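Local coordinates for protein fimbrium subunit Fim1C (Bacteroides vulgatus, PDB 4QB7) that probably forms part of the tip of fimbriae, the filamentous surface appendages that mediate bacterial cell adhesion and biofilm formation, at residues A[82-87]-A[151-156]; A[211-216]-A[274-279]; A[316-319]-A[324-327]. All blocks are in the same frame, centred on the assembly; numbering follows the deposited sequence.

Contact 1. Residues A[82-87]-A[151-156]; sequences RFWPID and QTNESN. With SO4 (sulfate ion), chain L.
Trp-84 lays one face of its indole against the backbone of Thr-152 and Asn-153, where two loops of the fimbrillin-like fold meet beside strands 90-97 and 159-178. The main interaction is CH-pi: Asn-153 CA sits 3.9 Å from the centroid of the five-membered ring, only 12° off its normal. Over the same face, Thr-152 C lies 3.6 Å from Trp-84 CE3. Gln-151, alongside the indole, brings CB to 3.7 Å from Trp-84 CH2. A large flat ring suits this place because it can reach three successive residues, and the indole N-H is satisfied by Gly-158 O; an alanine here would probably uncover this backbone and leave that carbonyl without its donor.

Between 82-87 and 151-156 themselves, the polar link runs through a water that donates to Pro-85 O (3.2 Å) and accepts from Asn-153 N (3.0 Å). The turn holds its own shape: Thr-152 OG1 accepts from Glu-154 N in an ST turn, while Ser-155 OG takes Thr-152 N-H. A sulfate, probably from the crystallisation liquor, accepts from Ile-86 N and also binds Lys-89. Aromatic coverage and a water thus join the segments, and Gly-158 ties the ring to the same loop.

Contact 2. Residues A[211-216]-A[274-279]; sequences DNDTWE and NNKNGT
Trp-215 follows a G1 beta bulge, in which Asp-213 and Thr-214 both face Lys-209 at the turn between strands 203-209 and 214-217, and Asn-275 reaches across to it. The asparagine amide behaves like a neighbouring strand's peptide. Trp-215 N donates to Asn-275 OD1 at 2.8 Å, in the carbonyl plane and on a lone pair, while Asn-275 ND2 returns a nearly straight bond of 3.1 Å to Trp-215 O. Asparagine suits the site because one short side chain offers both acceptor and donor; with CG opposite the carbonyl carbon (chi1 -73°), the amide is carried out to the strand, and the paired bonds fix its rotation. Asn-275 OD1 also lies at the edge of the Trp-215 indole, in its plane. The end of the ring leads away from 274-279, to Val-167 O for its N-H and to Tyr-208 for an edge-to-face stack.

Thr-214 OG1 turns back to donate to Asn-212 OD1 from above the carbonyl plane. Asp-213 OD1 is held by Tyr-208 and Lys-321, and OD2 turns to Lys-276, whose extended chain crosses the aspartate at about a right angle. Their long salt bridge, 3.8 Å from Asp-213 OD2 to Lys-276 NZ, is spanned by one water.

Contact 3. Residues A[316-319]-A[324-327]; sequences KNTF and KHTY
Thr-318 and Phe-319 meet His-325 and Tyr-327 where the loop before strand 323-331 folds back on that strand, a buried corner of a beta-rich fold whose family is grouped with the transthyretin-like proteins. His-325 and Tyr-327 are two residues apart on the strand, so strand alternation sends both side chains to the same side, toward the loop.

The Thr-318 hydroxyl meets both. Its OG1 points away from its own backbone N (chi1 -157°), which carries the hydroxyl to two rings in different ways. It lies over one face of the His-325 imidazole, 3.6 Å above the plane and displaced toward the rim, but at the edge of the Tyr-327 ring, in plane. There Tyr-327 OH donates to Thr-318 OG1 at 2.6 Å. Asp-342 on strand 338-346 braces threonine and histidine together, its OD2 hydrogen-bonded to Thr-318 OG1 and its OD1 to His-325 ND1. The buried threonine oxygen is thus gripped twice; threonine suits the place because its small hydroxyl can serve both partners.

The histidine uses both ring nitrogens, since NE2 accepts from the backbone N of Lys-320, a division consistent with a proton on ND1.

Phe-319 starts out pointing away, but the end of its side chain comes back beside Tyr-327, the two crossing at about a right angle. The ring also packs with Phe-270 and Ile-171. The tyrosine oxygen comes in the plane of the phenylalanine ring, at its edge, with Tyr-327 OH 3.3 Å from Phe-319 CD1.

All three contacts border the long strand 159-178: Trp-84 of contact 1 packs on Val-160, Trp-215 of contact 2 on Leu-168 and Phe-319 of contact 3 on Ile-171. Contact 3 is buried, and aromatic side chains and a shared carboxylate make its chemistry. Contact 2 lies at the surface, which fits its amide-to-backbone pairing and water-spanned ion pair. Contact 1, partly buried, combines a covered indole with a water bridge. It is remote, its centre about 42 Å from that of contact 3, on the other side of the chain's centre. Contacts 2 and 3 are neighbours, joined directly where Thr-279 O lies 2.7 Å from Asn-317 N, a probable backbone hydrogen bond.

Contact 1. Residues A[82-87]-A[151-156]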
loop_
_atom_site.group_PDB
_atom_site.type_symbol
_atom_site.label_atom_id
_atom_site.label_comp_id
_atom_site.label_asym_id
_atom_site.label_seq_id
_atom_site.Cartn_x
_atom_site.Cartn_y
_atom_site.Cartn_z
ATOM N N ARG A 82 1.792 32.078 0.346
ATOM C CA ARG A 82 3.148 32.172 0.836
ATOM C C ARG A 82 4.039 32.577 -0.304
ATOM O O ARG A 82 3.773 32.235 -1.462
ATOM C CB ARG A 82 3.611 30.825 1.416
ATOM C CG ARG A 82 2.916 30.381 2.689
ATOM C CD ARG A 82 3.456 31.045 3.944
ATOM N NE ARG A 82 2.822 30.469 5.129
ATOM C CZ ARG A 82 1.655 30.867 5.629
ATOM N NH1 ARG A 82 0.994 31.879 5.072
ATOM N NH2 ARG A 82 1.143 30.264 6.694
ATOM N N PHE A 83 5.123 33.274 0.035
ATOM C CA PHE A 83 6.071 33.808 -0.919
ATOM C C PHE A 83 7.461 33.347 -0.619
ATOM O O PHE A 83 7.776 33.110 0.545
ATOM C CB PHE A 83 6.009 35.349 -0.864
ATOM C CG PHE A 83 4.664 35.909 -1.271
ATOM C CD1 PHE A 83 3.623 36.011 -0.348
ATOM C CD2 PHE A 83 4.427 36.306 -2.580
ATOM C CE1 PHE A 83 2.364 36.477 -0.734
ATOM C CE2 PHE A 83 3.175 36.794 -2.959
ATOM C CZ PHE A 83 2.149 36.864 -2.034
ATOM N N TRP A 84 8.324 33.267 -1.646
ATOM C CA TRP A 84 9.730 32.926 -1.443
ATOM C C TRP A 84 10.368 34.033 -0.635
ATOM O O TRP A 84 9.958 35.189 -0.782
ATOM C CB TRP A 84 10.479 32.752 -2.772
ATOM C CG TRP A 84 10.080 31.538 -3.564
ATOM C CD1 TRP A 84 9.328 31.519 -4.696
ATOM C CD2 TRP A 84 10.436 30.165 -3.293
ATOM N NE1 TRP A 84 9.168 30.226 -5.139
ATOM C CE2 TRP A 84 9.833 29.374 -4.292
ATOM C CE3 TRP A 84 11.204 29.529 -2.299
ATOM C CZ2 TRP A 84 9.994 27.979 -4.346
ATOM C CZ3 TRP A 84 11.334 28.151 -2.329
ATOM C CH2 TRP A 84 10.754 27.390 -3.356
ATOM N N PRO A 85 11.379 33.758 0.207
ATOM C CA PRO A 85 12.012 34.861 0.942
ATOM C C PRO A 85 12.657 35.895 0.001
ATOM O O PRO A 85 13.061 35.559 -1.117
ATOM C CB PRO A 85 13.057 34.146 1.805
ATOM C CG PRO A 85 12.600 32.740 1.890
ATOM C CD PRO A 85 11.995 32.462 0.559
ATOM N N ILE A 86 12.709 37.160 0.441
ATOM C CA ILE A 86 13.364 38.253 -0.299
ATOM C C ILE A 86 14.886 38.116 -0.090
ATOM O O ILE A 86 15.661 38.445 -0.988
ATOM C CB ILE A 86 12.849 39.662 0.128
ATOM C CG1 ILE A 86 11.312 39.758 0.066
ATOM C CG2 ILE A 86 13.453 40.772 -0.747
ATOM C CD1 ILE A 86 10.662 40.608 1.260
ATOM N N ASP A 87 15.308 37.606 1.087
ATOM C CA ASP A 87 16.720 37.417 1.400
ATOM C C ASP A 87 17.189 35.986 0.972
ATOM O O ASP A 87 16.560 35.386 0.105
ATOM C CB ASP A 87 16.986 37.718 2.890
ATOM C CG ASP A 87 16.170 36.894 3.871
ATOM O OD1 ASP A 87 15.465 35.966 3.424
ATOM O OD2 ASP A 87 16.271 37.154 5.094
ATOM N N GLN A 151 15.346 24.930 -0.667
ATOM C CA GLN A 151 14.870 25.600 -1.873
ATOM C C GLN A 151 14.844 27.108 -1.717
ATOM O O GLN A 151 14.536 27.637 -0.643
ATOM C CB GLN A 151 13.469 25.095 -2.252
ATOM C CG GLN A 151 13.419 23.587 -2.522
ATOM C CD GLN A 151 14.106 23.223 -3.820
ATOM O OE1 GLN A 151 15.239 22.726 -3.840
ATOM N NE2 GLN A 151 13.426 23.445 -4.936
ATOM N N THR A 152 15.215 27.788 -2.794
ATOM C CA THR A 152 15.124 29.238 -2.945
ATOM C C THR A 152 14.292 29.485 -4.206
ATOM O O THR A 152 13.957 28.543 -4.927
ATOM C CB THR A 152 16.488 29.929 -2.995
ATOM O OG1 THR A 152 17.134 29.687 -4.250
ATOM C CG2 THR A 152 17.372 29.598 -1.808
ATOM N N ASN A 153 14.006 30.740 -4.494
ATOM C CA ASN A 153 13.274 31.148 -5.680
ATOM C C ASN A 153 14.016 30.716 -6.958
ATOM O O ASN A 153 13.391 30.562 -7.997
ATOM C CB ASN A 153 13.113 32.674 -5.635
ATOM C CG ASN A 153 12.476 33.295 -6.850
ATOM O OD1 ASN A 153 11.379 32.912 -7.299
ATOM N ND2 ASN A 153 13.175 34.264 -7.421
ATOM N N GLU A 154 15.343 30.524 -6.870
ATOM C CA GLU A 154 16.230 30.205 -7.985
ATOM C C GLU A 154 16.433 28.711 -8.190
ATOM O O GLU A 154 17.006 28.305 -9.208
ATOM C CB GLU A 154 17.607 30.870 -7.769
ATOM C CG GLU A 154 17.619 32.398 -7.657
ATOM C CD GLU A 154 17.110 33.206 -8.843
ATOM O OE1 GLU A 154 17.180 32.720 -9.999
ATOM O OE2 GLU A 154 16.662 34.353 -8.611
ATOM N N SER A 155 15.960 27.892 -7.258
ATOM C CA SER A 155 16.174 26.447 -7.292
ATOM C C SER A 155 15.555 25.804 -8.514
ATOM O O SER A 155 16.251 25.078 -9.227
ATOM C CB SER A 155 15.648 25.788 -6.022
ATOM O OG SER A 155 16.532 26.011 -4.939
ATOM N N ASN A 156 14.258 26.083 -8.774
ATOM C CA ASN A 156 13.536 25.469 -9.880
ATOM C C ASN A 156 12.419 26.401 -10.408
ATOM O O ASN A 156 11.244 26.024 -10.449
ATOM C CB ASN A 156 12.978 24.109 -9.414
ATOM C CG ASN A 156 12.285 23.287 -10.468
ATOM O OD1 ASN A 156 12.722 23.190 -11.628
ATOM N ND2 ASN A 156 11.183 22.680 -10.075
HETATM S S SO4 L . 10.987 37.642 3.680
HETATM O O1 SO4 L . 10.175 37.414 2.473
HETATM O O2 SO4 L . 11.294 36.363 4.318
HETATM O O3 SO4 L . 12.236 38.326 3.317
HETATM O O4 SO4 L . 10.210 38.465 4.611
HETATM O O HOH W 1 13.961 32.657 -2.159
#

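Contact 2. Residues A[211-216]-A[274-279]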
loop_
_atom_site.group_PDB
_atom_site.type_symbol
_atom_site.label_atom_id
_atom_site.label_comp_id
_atom_site.label_asym_id
_atom_site.label_seq_id
_atom_site.Cartn_x
_atom_site.Cartn_y
_atom_site.Cartn_z
ATOM N N ASP A 211 12.619 11.661 8.153
ATOM C CA ASP A 211 14.058 11.869 8.220
ATOM C C ASP A 211 14.836 10.823 7.392
ATOM O O ASP A 211 15.770 11.194 6.701
ATOM C CB ASP A 211 14.561 11.878 9.666
ATOM C CG ASP A 211 15.929 12.551 9.810
ATOM O OD1 ASP A 211 16.040 13.800 9.488
ATOM O OD2 ASP A 211 16.896 11.849 10.222
ATOM N N ASN A 212 14.466 9.536 7.444
ATOM C CA ASN A 212 15.218 8.524 6.703
ATOM C C ASN A 212 14.322 7.598 5.847
ATOM O O ASN A 212 14.808 6.555 5.364
ATOM C CB ASN A 212 16.067 7.692 7.668
ATOM C CG ASN A 212 15.276 7.057 8.767
ATOM O OD1 ASN A 212 14.075 7.297 8.926
ATOM N ND2 ASN A 212 15.962 6.295 9.597
ATOM N N ASP A 213 13.039 7.984 5.665
ATOM C CA ASP A 213 12.079 7.252 4.851
ATOM C C ASP A 213 11.951 5.761 5.327
ATOM O O ASP A 213 12.111 4.816 4.554
ATOM C CB ASP A 213 12.465 7.385 3.359
ATOM C CG ASP A 213 11.657 6.599 2.355
ATOM O OD1 ASP A 213 10.422 6.563 2.489
ATOM O OD2 ASP A 213 12.267 6.019 1.436
ATOM N N THR A 214 11.691 5.577 6.624
ATOM C CA THR A 214 11.522 4.266 7.230
ATOM C C THR A 214 10.377 4.284 8.215
ATOM O O THR A 214 10.019 5.333 8.764
ATOM C CB THR A 214 12.803 3.746 7.962
ATOM O OG1 THR A 214 13.074 4.536 9.101
ATOM C CG2 THR A 214 14.027 3.635 7.082
ATOM N N TRP A 215 9.824 3.083 8.447
ATOM C CA TRP A 215 8.786 2.748 9.408
ATOM C C TRP A 215 9.398 2.177 10.678
ATOM O O TRP A 215 10.368 1.404 10.635
ATOM C CB TRP A 215 7.846 1.688 8.815
ATOM C CG TRP A 215 6.942 2.186 7.740
ATOM C CD1 TRP A 215 7.131 2.078 6.397
ATOM C CD2 TRP A 215 5.680 2.851 7.919
ATOM N NE1 TRP A 215 6.050 2.605 5.726
ATOM C CE2 TRP A 215 5.152 3.097 6.637
ATOM C CE3 TRP A 215 4.934 3.242 9.043
ATOM C CZ2 TRP A 215 3.907 3.698 6.446
ATOM C CZ3 TRP A 215 3.702 3.846 8.852
ATOM C CH2 TRP A 215 3.206 4.076 7.569
ATOM N N GLU A 216 8.792 2.510 11.806
ATOM C CA GLU A 216 9.153 1.957 13.100
ATOM C C GLU A 216 7.848 1.660 13.881
ATOM O O GLU A 216 6.779 2.102 13.468
ATOM C CB GLU A 216 10.126 2.865 13.850
ATOM C CG GLU A 216 9.609 4.262 14.113
ATOM C CD GLU A 216 10.390 5.014 15.169
ATOM O OE1 GLU A 216 11.639 4.945 15.137
ATOM O OE2 GLU A 216 9.757 5.658 16.038
ATOM N N ASN A 274 9.828 -5.120 8.056
ATOM C CA ASN A 274 11.260 -4.788 8.047
ATOM C C ASN A 274 11.631 -3.844 6.911
ATOM O O ASN A 274 12.681 -4.005 6.286
ATOM C CB ASN A 274 12.114 -6.050 7.990
ATOM C CG ASN A 274 11.970 -6.891 9.211
ATOM O OD1 ASN A 274 11.971 -6.396 10.342
ATOM N ND2 ASN A 274 11.815 -8.180 9.000
ATOM N N ASN A 275 10.759 -2.853 6.661
ATOM C CA ASN A 275 10.917 -1.855 5.628
ATOM C C ASN A 275 11.228 -2.495 4.271
ATOM O O ASN A 275 10.409 -3.266 3.779
ATOM C CB ASN A 275 11.963 -0.805 6.014
ATOM C CG ASN A 275 11.444 0.109 7.084
ATOM O OD1 ASN A 275 10.622 0.982 6.827
ATOM N ND2 ASN A 275 11.816 -0.153 8.325
ATOM N N LYS A 276 12.368 -2.147 3.639
ATOM C CA LYS A 276 12.678 -2.626 2.283
ATOM C C LYS A 276 13.217 -4.083 2.249
ATOM O O LYS A 276 13.366 -4.656 1.164
ATOM C CB LYS A 276 13.636 -1.642 1.586
ATOM C CG LYS A 276 12.872 -0.700 0.643
ATOM C CD LYS A 276 13.517 0.677 0.445
ATOM C CE LYS A 276 12.639 1.620 -0.375
ATOM N NZ LYS A 276 13.300 2.936 -0.621
ATOM N N ASN A 277 13.405 -4.703 3.423
ATOM C CA ASN A 277 13.939 -6.058 3.542
ATOM C C ASN A 277 12.897 -7.188 3.551
ATOM O O ASN A 277 13.246 -8.314 3.203
ATOM C CB ASN A 277 14.759 -6.165 4.809
ATOM C CG ASN A 277 16.057 -5.427 4.729
ATOM O OD1 ASN A 277 16.643 -5.229 3.652
ATOM N ND2 ASN A 277 16.551 -5.046 5.882
ATOM N N GLY A 278 11.681 -6.902 4.001
ATOM C CA GLY A 278 10.631 -7.896 4.088
ATOM C C GLY A 278 10.773 -8.886 5.229
ATOM O O GLY A 278 11.663 -8.774 6.083
ATOM N N THR A 279 9.893 -9.903 5.230
ATOM C CA THR A 279 9.885 -10.937 6.265
ATOM C C THR A 279 11.240 -11.613 6.394
ATOM O O THR A 279 11.922 -11.869 5.392
ATOM C CB THR A 279 8.797 -11.945 5.994
ATOM O OG1 THR A 279 8.988 -12.451 4.676
ATOM C CG2 THR A 279 7.411 -11.351 6.153
HETATM O O HOH W 2 14.877 4.674 1.446
#

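Contact 3. Residues A[316-319]-A[324-327]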
loop_
_atom_site.group_PDB
_atom_site.type_symbol
_atom_site.label_atom_id
_atom_site.label_comp_id
_atom_site.label_asym_id
_atom_site.label_seq_id
_atom_site.Cartn_x
_atom_site.Cartn_y
_atom_site.Cartn_z
ATOM N N LYS A 316 10.350 -15.909 2.400
ATOM C CA LYS A 316 11.071 -14.871 3.118
ATOM C C LYS A 316 11.252 -13.687 2.188
ATOM O O LYS A 316 11.072 -13.830 0.972
ATOM C CB LYS A 316 12.426 -15.372 3.681
ATOM C CG LYS A 316 13.481 -15.793 2.659
ATOM C CD LYS A 316 14.821 -15.959 3.356
ATOM C CE LYS A 316 15.970 -16.344 2.450
ATOM N NZ LYS A 316 17.293 -16.165 3.128
ATOM N N ASN A 317 11.600 -12.519 2.765
ATOM C CA ASN A 317 11.858 -11.267 2.049
ATOM C C ASN A 317 10.595 -10.844 1.249
ATOM O O ASN A 317 10.676 -10.422 0.096
ATOM C CB ASN A 317 13.139 -11.384 1.179
ATOM C CG ASN A 317 14.368 -11.827 1.960
ATOM O OD1 ASN A 317 14.633 -11.373 3.085
ATOM N ND2 ASN A 317 15.134 -12.753 1.397
ATOM N N THR A 318 9.426 -10.978 1.883
ATOM C CA THR A 318 8.138 -10.596 1.308
ATOM C C THR A 318 7.539 -9.487 2.181
ATOM O O THR A 318 7.968 -9.301 3.326
ATOM C CB THR A 318 7.212 -11.808 1.114
ATOM O OG1 THR A 318 6.260 -11.489 0.101
ATOM C CG2 THR A 318 6.506 -12.228 2.373
ATOM N N PHE A 319 6.527 -8.782 1.640
ATOM C CA PHE A 319 5.878 -7.611 2.222
ATOM C C PHE A 319 6.949 -6.484 2.329
ATOM O O PHE A 319 7.071 -5.805 3.354
ATOM C CB PHE A 319 5.172 -7.936 3.551
ATOM C CG PHE A 319 3.723 -8.361 3.466
ATOM C CD1 PHE A 319 3.333 -9.418 2.645
ATOM C CD2 PHE A 319 2.765 -7.797 4.307
ATOM C CE1 PHE A 319 2.002 -9.893 2.659
ATOM C CE2 PHE A 319 1.436 -8.270 4.314
ATOM C CZ PHE A 319 1.063 -9.303 3.481
ATOM N N LYS A 324 5.525 -4.211 -5.248
ATOM C CA LYS A 324 4.257 -4.835 -5.651
ATOM C C LYS A 324 4.490 -6.354 -5.655
ATOM O O LYS A 324 5.295 -6.827 -6.460
ATOM C CB LYS A 324 3.782 -4.382 -7.059
ATOM C CG LYS A 324 3.329 -2.941 -7.180
ATOM C CD LYS A 324 2.429 -2.717 -8.401
ATOM C CE LYS A 324 3.172 -2.351 -9.663
ATOM N NZ LYS A 324 2.271 -2.377 -10.843
ATOM N N HIS A 325 3.819 -7.117 -4.776
ATOM C CA HIS A 325 3.963 -8.586 -4.752
ATOM C C HIS A 325 2.763 -9.279 -5.380
ATOM O O HIS A 325 1.610 -8.942 -5.077
ATOM C CB HIS A 325 4.151 -9.133 -3.329
ATOM C CG HIS A 325 5.364 -8.636 -2.600
ATOM N ND1 HIS A 325 6.581 -9.281 -2.706
ATOM C CD2 HIS A 325 5.478 -7.639 -1.688
ATOM C CE1 HIS A 325 7.406 -8.625 -1.904
ATOM N NE2 HIS A 325 6.779 -7.646 -1.253
ATOM N N THR A 326 3.038 -10.230 -6.279
ATOM C CA THR A 326 2.029 -11.119 -6.869
ATOM C C THR A 326 2.424 -12.512 -6.482
ATOM O O THR A 326 3.516 -12.957 -6.867
ATOM C CB THR A 326 1.895 -10.995 -8.403
ATOM O OG1 THR A 326 1.582 -9.654 -8.780
ATOM C CG2 THR A 326 0.867 -11.986 -8.976
ATOM N N TYR A 327 1.583 -13.197 -5.708
ATOM C CA TYR A 327 1.887 -14.580 -5.331
ATOM C C TYR A 327 1.223 -15.532 -6.292
ATOM O O TYR A 327 0.018 -15.410 -6.547
ATOM C CB TYR A 327 1.436 -14.889 -3.910
ATOM C CG TYR A 327 2.025 -13.999 -2.847
ATOM C CD1 TYR A 327 3.388 -14.036 -2.557
ATOM C CD2 TYR A 327 1.213 -13.176 -2.072
ATOM C CE1 TYR A 327 3.942 -13.204 -1.581
ATOM C CE2 TYR A 327 1.752 -12.356 -1.076
ATOM C CZ TYR A 327 3.119 -12.368 -0.842
ATOM O OH TYR A 327 3.658 -11.584 0.150
#